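Local coordinates for glycosyl hydrolases family 31 family protein (Aspergillus niger, PDB 6DRU) that releases alpha-xylose from the non-reducing terminal glucose of xyloglucan oligosaccharides, as an alpha-xylosidase of glycosyl hydrolase family 31, at residues A[241-246]-A[510-515]; A[283-288]-A[391-396]; A[482-487]-A[553-558]; A[545-550]-A[651-656]. One frame throughout, in Å; residues are numbered along the deposited sequence.

From the N terminus, contact 1 closes the longest loop, bringing the lead-in to the first strand of the TIM barrel against the start of strand 513-514. Nested inside that loop, contact 2 joins strands 281-284 and 391-394 at the xylose site. Contact 3 opens at 482-487, before contact 1 closes, and shuts at 553-558, so the two cross; their backbones pair directly between strands 481-484 and 513-514. Contacts 2 and 3 follow in series and meet at the sugar. Contact 4 starts on helix 535-548, within the loop of contact 3, and crosses it to reach the C-terminal domain.

Contact 1: A[241-246]-A[510-515]; sequences RAPAPP and WGWWTV
The indole of Trp512 is the flat group on which 241-246 converges. Its benzo edge faces the backbone: Pro243 O lies near the ring plane at 3.3 Å from Trp512 CZ2, and the carbonyl carbon of Ala244 sits by the same edge. Pro243 CG brushes the benzo ring, 4.1 Å from Trp512 CH2. Pro245 comes in at a slant, its CB 3.6 Å from Trp512 CH2 and its CA 3.5 Å from that same atom. At the pyrrole side the methyl CB of Ala242 approaches Trp512 NE1 obliquely at 4.1 Å. Beyond the two segments, Phe603 meets the indole edge-to-face and Phe553 at a steep angle, making an aromatic cluster. All this belongs to the TIM barrel: 241-246 runs between helix 228-239 and the first barrel strand, 252-254, and Trp512 just precedes strand 513-514, so the contact lies at the end of the barrel from which the strands set out, away from the xylose site. Trp512 is the centre of an inverse gamma turn; its CG stands anti to its own carbonyl carbon (chi1 -59°), which carries the ring across to the proline-rich chain. No hydrogen bond joins the segments, and the grip is of van der Waals kind. The proline-rich chain is held instead by neighbours, with Ala242 O accepting from His607 ND1 and the backbone of Ala244 pairing with Cys463.

Contact 2: A[283-288]-A[391-396]; sequences VIDYQS and NFWIDQ. With XYS (alpha-D-xylopyranose), chain N; NAG (2-acetamido-2-deoxy-beta-D-glucopyranose), chain D; BGC (beta-D-glucopyranose), chain F.
The xylose pocket at the C-terminal ends of the TIM-barrel strands is lined by both segments, which meet through Trp393. Strands 281-284 and 391-394 are separated by strand 319-328, and their side chains bridge it. The Val283 side chain crosses that of Trp393 at about a right angle, Val283 CG1 lying 3.5 Å from Trp393 CE3. Asp285, with CG anti to N (chi1 -157°), lays its carboxylate 20° from the ring plane, and OD1 slants in to 3.1 Å from Trp393 CZ3. A water over the centre of one indole face donates to both Asp285 OD1 and Asp395 OD1, tying the two acids together. The xylose lies against the same residues: XYS O4 donates to Asp285 OD2 (2.5 Å), XYS O3 sits at the edge of Trp393, and XYS C5 lies over the centre of one Tyr286 face, with Gln287 CG over the opposite one. From the neighbouring glucose, BGC O6 donates to Tyr286 OH at 3.0 Å. Asp395, an active-site residue and probably the nucleophile as in this family, brings OD1 to 3.0 Å from XYS C1, consistent with attack at that anomeric carbon, while Asp285, with His557, holds XYS O4.

Contact 3: A[482-487]-A[553-558]; sequences MIWSGD and FMRTHG. With XYS (alpha-D-xylopyranose), chain N.
Met482 lies over one face of the Phe553 ring, turned there by a CG set between N and the carbonyl carbon (chi1 63°) and a bend at the sulfur. Its CE is 3.6 Å from the ring centroid as a CH-pi contact, and SD, at 4.0 Å from the same centroid, adds a Met-aromatic one. Two residues on along strand 481-484, Trp484 offers its pyrrole face to Arg555, whose extended chain brings CZ to 4.6 Å from the five-membered-ring centroid. This is a cation-pi pair with the guanidinium steeply inclined, 66° between planes; the charge itself is met by Asp516 through NH1. The other end of the indole turns its edge to XYS O2. Past Gly486 comes Asp487, assigned as the proton donor, whose OD2 accepts from XYS O1 at 3.0 Å. His557 of 553-558 presents NE2 to the sugar, donating to XYS O4 at 3.1 Å and also hydrogen-bonded to XYS O3. The loops that follow these two barrel strands thus bracket the xylose, with Asp487 placed at the anomeric O1, consistent with protonation of the leaving oxygen, and His557 holding the hydroxyls at the other end.

Contact 4: A[545-550]-A[651-656]; sequences LAWTTF and VSPVTL. With NAG (2-acetamido-2-deoxy-beta-D-glucopyranose), chain E.
This contact is part of the seam between the TIM barrel and the C-terminal domain of the enzyme: the C-terminal part of barrel helix 535-548 and the residues after it pack on the end of strand 649-651 and the loop that follows. Three apolar pairs carry it. Trp547, its CG anti to N (chi1 174°), swings its indole off the helix so that the pyrrole ring lies under Pro653; Pro653 CG sits 3.6 Å from the five-membered-ring centroid, 17° off the normal, a CH-pi contact in which CG comes nearest to Trp547 CD1, at 3.4 Å. Val651 packs alongside, its CG1 meeting the indole at the edge, 4.2 Å from Trp547 CD1, and its other methyl, CG2, lying 3.7 Å from Phe550 CB and slanting toward that ring. The polar end of the indole also bonds across the interface: Trp547 NE1 to the hydroxyl of Tyr643, in the strand that pairs with 649-651. The carbonyl of Phe550 shares that hydroxyl, so one tyrosine links 545-550 to the C-terminal sheet. On its barrel side Trp547 rests on helix 492-508. Further along the loop a glycan attached to the protein is reached, where Thr655 OG1 donates to NAG O7 at 2.7 Å and Leu656 CD1 touches its acetyl methyl, NAG C8, at 3.7 Å.

Contact 1: A[241-246]-A[510-515]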
# COMPACT_ATOMS: atom_id res chain seq x y z
N ARG A 241 -16.67 35.72 -0.12
CA ARG A 241 -17.78 36.58 0.26
C ARG A 241 -18.99 36.23 -0.59
O ARG A 241 -18.91 36.23 -1.82
CB ARG A 241 -17.42 38.05 0.09
CG ARG A 241 -16.44 38.58 1.12
CD ARG A 241 -17.14 38.93 2.43
NE ARG A 241 -16.19 39.27 3.48
CZ ARG A 241 -15.49 40.40 3.52
NH1 ARG A 241 -15.64 41.30 2.56
NH2 ARG A 241 -14.65 40.63 4.52
N ALA A 242 -20.11 35.92 0.07
CA ALA A 242 -21.29 35.46 -0.65
C ALA A 242 -21.82 36.56 -1.56
O ALA A 242 -21.66 37.75 -1.29
CB ALA A 242 -22.37 35.03 0.33
N PRO A 243 -22.46 36.18 -2.66
CA PRO A 243 -23.10 37.16 -3.54
C PRO A 243 -24.46 37.58 -2.99
O PRO A 243 -24.93 37.07 -1.98
CB PRO A 243 -23.23 36.40 -4.86
CG PRO A 243 -23.37 34.97 -4.43
CD PRO A 243 -22.51 34.82 -3.22
N ALA A 244 -25.08 38.53 -3.69
CA ALA A 244 -26.42 38.84 -3.21
C ALA A 244 -27.44 37.95 -3.93
O ALA A 244 -27.36 37.77 -5.14
CB ALA A 244 -26.76 40.31 -3.46
N PRO A 245 -28.40 37.39 -3.19
CA PRO A 245 -29.33 36.45 -3.80
C PRO A 245 -30.35 37.19 -4.68
O PRO A 245 -30.62 38.37 -4.45
CB PRO A 245 -30.02 35.79 -2.59
CG PRO A 245 -29.99 36.85 -1.55
CD PRO A 245 -28.68 37.58 -1.75
N PRO A 246 -30.90 36.51 -5.68
CA PRO A 246 -31.99 37.13 -6.45
C PRO A 246 -33.22 37.28 -5.57
O PRO A 246 -33.50 36.44 -4.71
CB PRO A 246 -32.23 36.13 -7.59
CG PRO A 246 -31.74 34.83 -7.05
CD PRO A 246 -30.58 35.16 -6.16
N TRP A 510 -21.26 29.52 6.06
CA TRP A 510 -22.36 29.28 5.14
C TRP A 510 -23.60 30.01 5.65
O TRP A 510 -24.08 29.72 6.75
CB TRP A 510 -22.64 27.79 4.99
CG TRP A 510 -21.44 26.97 4.62
CD1 TRP A 510 -20.28 27.42 4.06
CD2 TRP A 510 -21.29 25.56 4.80
NE1 TRP A 510 -19.41 26.37 3.88
CE2 TRP A 510 -20.01 25.22 4.32
CE3 TRP A 510 -22.11 24.55 5.31
CZ2 TRP A 510 -19.53 23.91 4.34
CZ3 TRP A 510 -21.63 23.25 5.33
CH2 TRP A 510 -20.35 22.94 4.85
N GLY A 511 -24.12 30.93 4.84
CA GLY A 511 -25.30 31.68 5.22
C GLY A 511 -26.56 31.18 4.54
O GLY A 511 -27.63 31.17 5.14
N TRP A 512 -26.43 30.75 3.29
CA TRP A 512 -27.57 30.27 2.51
C TRP A 512 -27.87 28.83 2.92
O TRP A 512 -27.45 27.86 2.29
CB TRP A 512 -27.29 30.37 1.01
CG TRP A 512 -26.99 31.77 0.51
CD1 TRP A 512 -26.53 32.83 1.25
CD2 TRP A 512 -27.12 32.24 -0.83
NE1 TRP A 512 -26.37 33.93 0.44
CE2 TRP A 512 -26.72 33.59 -0.84
CE3 TRP A 512 -27.53 31.65 -2.03
CZ2 TRP A 512 -26.73 34.36 -2.00
CZ3 TRP A 512 -27.53 32.41 -3.18
CH2 TRP A 512 -27.13 33.76 -3.16
N TRP A 513 -28.62 28.69 4.02
CA TRP A 513 -28.93 27.40 4.60
C TRP A 513 -30.44 27.29 4.82
O TRP A 513 -31.12 28.28 5.08
CB TRP A 513 -28.19 27.20 5.93
CG TRP A 513 -28.43 25.88 6.57
CD1 TRP A 513 -27.74 24.72 6.35
CD2 TRP A 513 -29.42 25.57 7.55
NE1 TRP A 513 -28.24 23.71 7.13
CE2 TRP A 513 -29.28 24.20 7.88
CE3 TRP A 513 -30.43 26.31 8.18
CZ2 TRP A 513 -30.10 23.57 8.81
CZ3 TRP A 513 -31.24 25.68 9.10
CH2 TRP A 513 -31.07 24.33 9.41
N THR A 514 -30.95 26.06 4.70
CA THR A 514 -32.38 25.82 4.82
C THR A 514 -32.61 24.35 5.14
O THR A 514 -31.67 23.56 5.26
CB THR A 514 -33.11 26.26 3.55
OG1 THR A 514 -34.44 25.72 3.54
CG2 THR A 514 -32.34 25.81 2.32
N VAL A 515 -33.89 23.97 5.28
CA VAL A 515 -34.30 22.61 5.61
C VAL A 515 -35.46 22.21 4.72
O VAL A 515 -35.95 22.99 3.90
CB VAL A 515 -34.71 22.47 7.09
CG1 VAL A 515 -33.50 22.50 8.00
CG2 VAL A 515 -35.70 23.56 7.47

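Contact 2: A[283-288]-A[391-396]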
# COMPACT_ATOMS: atom_id res chain seq x y z
N VAL A 283 -40.44 23.54 -7.80
CA VAL A 283 -39.31 22.62 -7.91
C VAL A 283 -39.79 21.28 -8.45
O VAL A 283 -40.80 20.73 -7.98
CB VAL A 283 -38.60 22.44 -6.56
CG1 VAL A 283 -37.34 21.61 -6.72
CG2 VAL A 283 -38.28 23.79 -5.95
N ILE A 284 -39.06 20.74 -9.43
CA ILE A 284 -39.29 19.41 -9.98
C ILE A 284 -38.19 18.49 -9.47
O ILE A 284 -37.00 18.78 -9.64
CB ILE A 284 -39.32 19.43 -11.52
CG1 ILE A 284 -40.43 20.36 -12.03
CG2 ILE A 284 -39.51 18.03 -12.07
CD1 ILE A 284 -40.44 20.52 -13.53
N ASP A 285 -38.59 17.38 -8.86
CA ASP A 285 -37.64 16.50 -8.18
C ASP A 285 -37.00 15.54 -9.19
O ASP A 285 -37.07 15.72 -10.40
CB ASP A 285 -38.33 15.77 -7.04
CG ASP A 285 -37.36 15.28 -5.97
OD1 ASP A 285 -36.13 15.36 -6.21
OD2 ASP A 285 -37.82 14.82 -4.91
N TYR A 286 -36.36 14.49 -8.67
CA TYR A 286 -35.59 13.56 -9.48
C TYR A 286 -36.51 12.55 -10.17
O TYR A 286 -37.74 12.67 -10.14
CB TYR A 286 -34.52 12.87 -8.62
CG TYR A 286 -35.01 11.88 -7.58
CD1 TYR A 286 -36.27 11.98 -7.01
CD2 TYR A 286 -34.19 10.84 -7.17
CE1 TYR A 286 -36.70 11.07 -6.05
CE2 TYR A 286 -34.61 9.92 -6.22
CZ TYR A 286 -35.87 10.04 -5.67
OH TYR A 286 -36.28 9.13 -4.72
N GLN A 287 -35.90 11.54 -10.81
CA GLN A 287 -36.61 10.48 -11.54
C GLN A 287 -37.48 11.03 -12.66
O GLN A 287 -38.35 10.32 -13.17
CB GLN A 287 -37.44 9.61 -10.59
CG GLN A 287 -36.63 8.96 -9.48
CD GLN A 287 -35.65 7.93 -9.99
OE1 GLN A 287 -34.57 8.27 -10.48
NE2 GLN A 287 -36.01 6.66 -9.89
N SER A 288 -37.26 12.28 -13.06
CA SER A 288 -38.01 12.91 -14.14
C SER A 288 -37.31 12.78 -15.49
O SER A 288 -37.74 13.40 -16.46
CB SER A 288 -38.24 14.39 -13.82
OG SER A 288 -37.05 15.01 -13.39
N ASN A 391 -33.03 27.47 -12.66
CA ASN A 391 -32.48 27.15 -11.35
C ASN A 391 -32.35 25.64 -11.25
O ASN A 391 -33.19 24.90 -11.77
CB ASN A 391 -33.37 27.70 -10.23
CG ASN A 391 -33.59 29.20 -10.36
OD1 ASN A 391 -32.79 30.00 -9.88
ND2 ASN A 391 -34.69 29.58 -11.01
N PHE A 392 -31.30 25.17 -10.58
CA PHE A 392 -30.94 23.76 -10.65
C PHE A 392 -30.75 23.17 -9.26
O PHE A 392 -30.18 23.79 -8.37
CB PHE A 392 -29.67 23.58 -11.48
CG PHE A 392 -29.86 23.93 -12.93
CD1 PHE A 392 -30.49 23.05 -13.79
CD2 PHE A 392 -29.44 25.15 -13.42
CE1 PHE A 392 -30.68 23.37 -15.12
CE2 PHE A 392 -29.62 25.48 -14.75
CZ PHE A 392 -30.25 24.58 -15.60
N TRP A 393 -31.25 21.95 -9.10
CA TRP A 393 -31.20 21.21 -7.84
C TRP A 393 -30.17 20.10 -8.01
O TRP A 393 -30.46 19.04 -8.58
CB TRP A 393 -32.58 20.65 -7.50
CG TRP A 393 -32.68 20.00 -6.16
CD1 TRP A 393 -31.71 19.94 -5.21
CD2 TRP A 393 -33.82 19.32 -5.62
NE1 TRP A 393 -32.17 19.26 -4.11
CE2 TRP A 393 -33.46 18.87 -4.34
CE3 TRP A 393 -35.10 19.04 -6.10
CZ2 TRP A 393 -34.34 18.16 -3.52
CZ3 TRP A 393 -35.98 18.34 -5.29
CH2 TRP A 393 -35.59 17.91 -4.02
N ILE A 394 -28.95 20.35 -7.52
CA ILE A 394 -27.84 19.41 -7.67
C ILE A 394 -27.82 18.52 -6.43
O ILE A 394 -27.15 18.79 -5.44
CB ILE A 394 -26.52 20.12 -7.91
CG1 ILE A 394 -26.45 21.42 -7.10
CG2 ILE A 394 -26.37 20.37 -9.38
CD1 ILE A 394 -25.14 22.16 -7.22
N ASP A 395 -28.57 17.42 -6.51
CA ASP A 395 -28.81 16.53 -5.39
C ASP A 395 -27.87 15.34 -5.45
O ASP A 395 -27.39 14.96 -6.52
CB ASP A 395 -30.27 16.07 -5.42
CG ASP A 395 -30.63 15.19 -4.24
OD1 ASP A 395 -31.36 14.20 -4.46
OD2 ASP A 395 -30.18 15.47 -3.12
N GLN A 396 -27.58 14.77 -4.28
CA GLN A 396 -26.88 13.49 -4.16
C GLN A 396 -25.48 13.54 -4.76
O GLN A 396 -25.01 12.58 -5.38
CB GLN A 396 -27.70 12.36 -4.80
CG GLN A 396 -28.90 11.96 -3.98
CD GLN A 396 -28.66 10.69 -3.21
OE1 GLN A 396 -28.23 9.68 -3.77
NE2 GLN A 396 -28.93 10.72 -1.91
C1 XYS N . -32.65 12.68 -2.21
C2 XYS N . -32.88 14.11 -1.78
C3 XYS N . -34.37 14.38 -1.73
C4 XYS N . -35.00 14.01 -3.05
C5 XYS N . -34.60 12.59 -3.42
O1 XYS N . -33.28 11.81 -1.29
O2 XYS N . -32.32 14.32 -0.50
O3 XYS N . -34.60 15.75 -1.47
O4 XYS N . -36.40 14.08 -2.94
O5 XYS N . -33.19 12.49 -3.50
C1 NAG D . -36.09 3.91 -12.69
C2 NAG D . -37.33 3.04 -12.54
C3 NAG D . -38.40 3.29 -13.54
C4 NAG D . -38.57 4.76 -13.85
C5 NAG D . -37.23 5.39 -14.13
C6 NAG D . -37.40 6.86 -14.45
C7 NAG D . -36.57 0.94 -11.48
C8 NAG D . -36.13 -0.50 -11.62
N2 NAG D . -36.91 1.68 -12.64
O3 NAG D . -39.61 2.74 -13.06
O4 NAG D . -39.40 4.90 -14.98
O5 NAG D . -36.43 5.24 -12.98
O6 NAG D . -36.26 7.57 -14.03
O7 NAG D . -36.63 1.45 -10.38
C2 BGC F . -32.58 5.66 0.26
C3 BGC F . -31.31 6.38 -0.02
C4 BGC F . -31.46 7.23 -1.29
C5 BGC F . -32.69 8.09 -1.20
C6 BGC F . -32.90 8.83 -2.52
C1 BGC F . -33.68 6.69 0.34
O2 BGC F . -32.49 4.93 1.50
O3 BGC F . -30.29 5.46 -0.19
O4 BGC F . -30.33 8.06 -1.45
O5 BGC F . -33.83 7.29 -0.94
O6 BGC F . -34.23 9.30 -2.59
O HOH W 1 -33.38 15.46 -6.07

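Contact 3: A[482-487]-A[553-558]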
# COMPACT_ATOMS: atom_id res chain seq x y z
N MET A 482 -27.40 27.40 -2.31
CA MET A 482 -27.89 27.25 -0.94
C MET A 482 -27.79 25.79 -0.52
O MET A 482 -28.03 24.88 -1.33
CB MET A 482 -29.33 27.75 -0.81
CG MET A 482 -30.34 26.97 -1.64
SD MET A 482 -32.03 27.58 -1.45
CE MET A 482 -32.04 28.91 -2.65
N ILE A 483 -27.44 25.57 0.74
CA ILE A 483 -27.28 24.23 1.30
C ILE A 483 -28.54 23.89 2.09
O ILE A 483 -29.11 24.75 2.77
CB ILE A 483 -26.03 24.16 2.20
CG1 ILE A 483 -24.78 24.61 1.44
CG2 ILE A 483 -25.83 22.75 2.74
CD1 ILE A 483 -24.41 23.72 0.28
N TRP A 484 -28.97 22.63 2.00
CA TRP A 484 -30.09 22.16 2.81
C TRP A 484 -29.67 20.89 3.54
O TRP A 484 -28.78 20.16 3.09
CB TRP A 484 -31.37 21.95 1.97
CG TRP A 484 -31.65 20.55 1.52
CD1 TRP A 484 -32.45 19.64 2.14
CD2 TRP A 484 -31.18 19.92 0.32
NE1 TRP A 484 -32.50 18.47 1.41
CE2 TRP A 484 -31.73 18.62 0.29
CE3 TRP A 484 -30.35 20.32 -0.73
CZ2 TRP A 484 -31.47 17.72 -0.74
CZ3 TRP A 484 -30.09 19.43 -1.76
CH2 TRP A 484 -30.64 18.14 -1.75
N SER A 485 -30.31 20.64 4.68
CA SER A 485 -29.82 19.66 5.65
C SER A 485 -30.01 18.21 5.23
O SER A 485 -29.68 17.32 6.01
CB SER A 485 -30.51 19.90 6.99
OG SER A 485 -31.92 19.79 6.87
N GLY A 486 -30.53 17.94 4.03
CA GLY A 486 -30.60 16.57 3.56
C GLY A 486 -31.81 15.81 4.07
O GLY A 486 -32.81 16.38 4.54
N ASP A 487 -31.72 14.48 3.98
CA ASP A 487 -32.84 13.60 4.28
C ASP A 487 -33.01 13.45 5.79
O ASP A 487 -32.14 12.92 6.47
CB ASP A 487 -32.62 12.23 3.63
CG ASP A 487 -32.68 12.29 2.12
OD1 ASP A 487 -33.01 13.37 1.59
OD2 ASP A 487 -32.41 11.26 1.48
N PHE A 553 -33.77 30.64 3.75
CA PHE A 553 -34.66 30.34 2.64
C PHE A 553 -35.82 29.51 3.14
O PHE A 553 -35.62 28.53 3.86
CB PHE A 553 -33.92 29.60 1.51
CG PHE A 553 -32.89 30.45 0.81
CD1 PHE A 553 -33.26 31.24 -0.27
CD2 PHE A 553 -31.57 30.45 1.22
CE1 PHE A 553 -32.32 32.03 -0.92
CE2 PHE A 553 -30.63 31.23 0.58
CZ PHE A 553 -31.00 32.02 -0.49
N MET A 554 -37.04 29.92 2.78
CA MET A 554 -38.25 29.22 3.18
C MET A 554 -38.65 28.26 2.06
O MET A 554 -39.07 28.70 0.99
CB MET A 554 -39.37 30.21 3.48
CG MET A 554 -40.61 29.58 4.09
SD MET A 554 -42.04 30.67 4.05
CE MET A 554 -43.27 29.63 4.84
N ARG A 555 -38.51 26.96 2.32
CA ARG A 555 -38.82 25.95 1.32
C ARG A 555 -39.44 24.74 2.01
O ARG A 555 -38.94 24.28 3.04
CB ARG A 555 -37.57 25.53 0.53
CG ARG A 555 -37.67 24.17 -0.13
CD ARG A 555 -36.43 23.84 -0.95
NE ARG A 555 -36.29 22.41 -1.20
CZ ARG A 555 -35.70 21.57 -0.36
NH1 ARG A 555 -35.19 22.02 0.77
NH2 ARG A 555 -35.61 20.27 -0.66
N THR A 556 -40.52 24.22 1.43
CA THR A 556 -41.15 23.00 1.88
C THR A 556 -40.86 21.88 0.90
O THR A 556 -40.77 22.10 -0.31
CB THR A 556 -42.67 23.19 2.04
OG1 THR A 556 -43.26 21.97 2.49
CG2 THR A 556 -43.31 23.62 0.72
N HIS A 557 -40.69 20.67 1.43
CA HIS A 557 -40.34 19.50 0.64
C HIS A 557 -40.45 18.28 1.53
O HIS A 557 -40.36 18.37 2.76
CB HIS A 557 -38.92 19.62 0.07
CG HIS A 557 -38.47 18.42 -0.71
ND1 HIS A 557 -39.10 18.00 -1.86
CD2 HIS A 557 -37.47 17.54 -0.48
CE1 HIS A 557 -38.50 16.92 -2.32
NE2 HIS A 557 -37.51 16.62 -1.50
N GLY A 558 -40.67 17.13 0.90
CA GLY A 558 -40.72 15.88 1.64
C GLY A 558 -41.42 14.80 0.84
O GLY A 558 -42.02 15.05 -0.20
C1 XYS N . -32.65 12.68 -2.21
C2 XYS N . -32.88 14.11 -1.78
C3 XYS N . -34.37 14.38 -1.73
C4 XYS N . -35.00 14.01 -3.05
C5 XYS N . -34.60 12.59 -3.42
O1 XYS N . -33.28 11.81 -1.29
O2 XYS N . -32.32 14.32 -0.50
O3 XYS N . -34.60 15.75 -1.47
O4 XYS N . -36.40 14.08 -2.94
O5 XYS N . -33.19 12.49 -3.50

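Contact 4: A[545-550]-A[651-656]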
# COMPACT_ATOMS: atom_id res chain seq x y z
N LEU A 545 -43.32 24.29 9.35
CA LEU A 545 -43.48 25.29 8.30
C LEU A 545 -43.35 26.70 8.86
O LEU A 545 -42.82 27.60 8.19
CB LEU A 545 -44.83 25.10 7.61
CG LEU A 545 -45.13 25.83 6.28
CD1 LEU A 545 -45.60 27.26 6.50
CD2 LEU A 545 -43.91 25.80 5.38
N ALA A 546 -43.83 26.92 10.09
CA ALA A 546 -43.71 28.24 10.71
C ALA A 546 -42.25 28.61 10.93
O ALA A 546 -41.86 29.77 10.78
CB ALA A 546 -44.48 28.27 12.02
N TRP A 547 -41.42 27.62 11.29
CA TRP A 547 -40.00 27.90 11.53
C TRP A 547 -39.29 28.30 10.25
O TRP A 547 -38.42 29.18 10.27
CB TRP A 547 -39.33 26.68 12.16
CG TRP A 547 -37.85 26.83 12.32
CD1 TRP A 547 -37.19 27.94 12.77
CD2 TRP A 547 -36.85 25.85 12.03
NE1 TRP A 547 -35.83 27.70 12.77
CE2 TRP A 547 -35.60 26.43 12.32
CE3 TRP A 547 -36.89 24.54 11.54
CZ2 TRP A 547 -34.40 25.74 12.15
CZ3 TRP A 547 -35.70 23.86 11.37
CH2 TRP A 547 -34.47 24.46 11.68
N THR A 548 -39.63 27.67 9.13
CA THR A 548 -38.96 27.98 7.87
C THR A 548 -39.19 29.42 7.43
O THR A 548 -38.43 29.92 6.59
CB THR A 548 -39.42 27.02 6.77
OG1 THR A 548 -40.80 27.27 6.47
CG2 THR A 548 -39.26 25.58 7.23
N THR A 549 -40.21 30.08 7.96
CA THR A 549 -40.39 31.51 7.69
C THR A 549 -39.20 32.32 8.18
O THR A 549 -38.82 33.31 7.55
CB THR A 549 -41.67 32.02 8.34
OG1 THR A 549 -42.74 31.08 8.11
CG2 THR A 549 -42.06 33.38 7.77
N PHE A 550 -38.59 31.90 9.28
CA PHE A 550 -37.46 32.62 9.86
C PHE A 550 -36.16 31.86 9.65
O PHE A 550 -35.39 31.63 10.58
CB PHE A 550 -37.72 32.88 11.35
CG PHE A 550 -39.02 33.60 11.61
CD1 PHE A 550 -39.06 34.98 11.62
CD2 PHE A 550 -40.19 32.89 11.83
CE1 PHE A 550 -40.25 35.65 11.85
CE2 PHE A 550 -41.38 33.55 12.07
CZ PHE A 550 -41.41 34.93 12.07
N VAL A 651 -35.63 33.82 17.49
CA VAL A 651 -36.54 32.75 17.11
C VAL A 651 -36.27 31.53 17.98
O VAL A 651 -35.12 31.25 18.34
CB VAL A 651 -36.40 32.40 15.62
CG1 VAL A 651 -37.42 31.36 15.20
CG2 VAL A 651 -36.53 33.66 14.76
N SER A 652 -37.34 30.80 18.32
CA SER A 652 -37.23 29.55 19.07
C SER A 652 -38.40 28.67 18.69
O SER A 652 -39.54 28.89 19.15
CB SER A 652 -37.19 29.79 20.58
OG SER A 652 -37.17 28.57 21.29
N PRO A 653 -38.19 27.65 17.85
CA PRO A 653 -39.30 26.82 17.39
C PRO A 653 -39.82 25.91 18.49
O PRO A 653 -39.09 25.52 19.41
CB PRO A 653 -38.69 26.00 16.25
CG PRO A 653 -37.40 26.67 15.92
CD PRO A 653 -36.92 27.30 17.18
N VAL A 654 -41.10 25.57 18.39
CA VAL A 654 -41.73 24.61 19.30
C VAL A 654 -41.44 23.21 18.78
O VAL A 654 -41.85 22.85 17.67
CB VAL A 654 -43.23 24.87 19.43
CG1 VAL A 654 -43.90 23.73 20.19
CG2 VAL A 654 -43.49 26.19 20.12
N THR A 655 -40.74 22.41 19.59
CA THR A 655 -40.28 21.09 19.17
C THR A 655 -40.99 19.96 19.90
O THR A 655 -40.48 18.84 19.95
CB THR A 655 -38.77 20.98 19.38
OG1 THR A 655 -38.48 21.00 20.78
CG2 THR A 655 -38.06 22.14 18.71
N LEU A 656 -42.17 20.23 20.46
CA LEU A 656 -42.93 19.21 21.16
C LEU A 656 -44.40 19.32 20.78
O LEU A 656 -44.89 20.41 20.49
CB LEU A 656 -42.79 19.34 22.69
CG LEU A 656 -41.43 18.97 23.27
CD1 LEU A 656 -41.42 19.21 24.77
CD2 LEU A 656 -41.08 17.53 22.94
C1 NAG E . -33.38 19.37 24.31
C2 NAG E . -34.57 18.61 23.76
C3 NAG E . -34.49 17.16 24.03
C4 NAG E . -33.14 16.61 23.62
C5 NAG E . -32.06 17.41 24.31
C6 NAG E . -30.70 16.87 23.92
C7 NAG E . -36.71 19.79 23.51
C8 NAG E . -37.98 20.35 24.12
N2 NAG E . -35.76 19.14 24.33
O3 NAG E . -35.53 16.50 23.34
O4 NAG E . -33.04 15.26 23.98
O5 NAG E . -32.18 18.76 23.92
O6 NAG E . -29.91 17.90 23.37
O7 NAG E . -36.51 19.91 22.32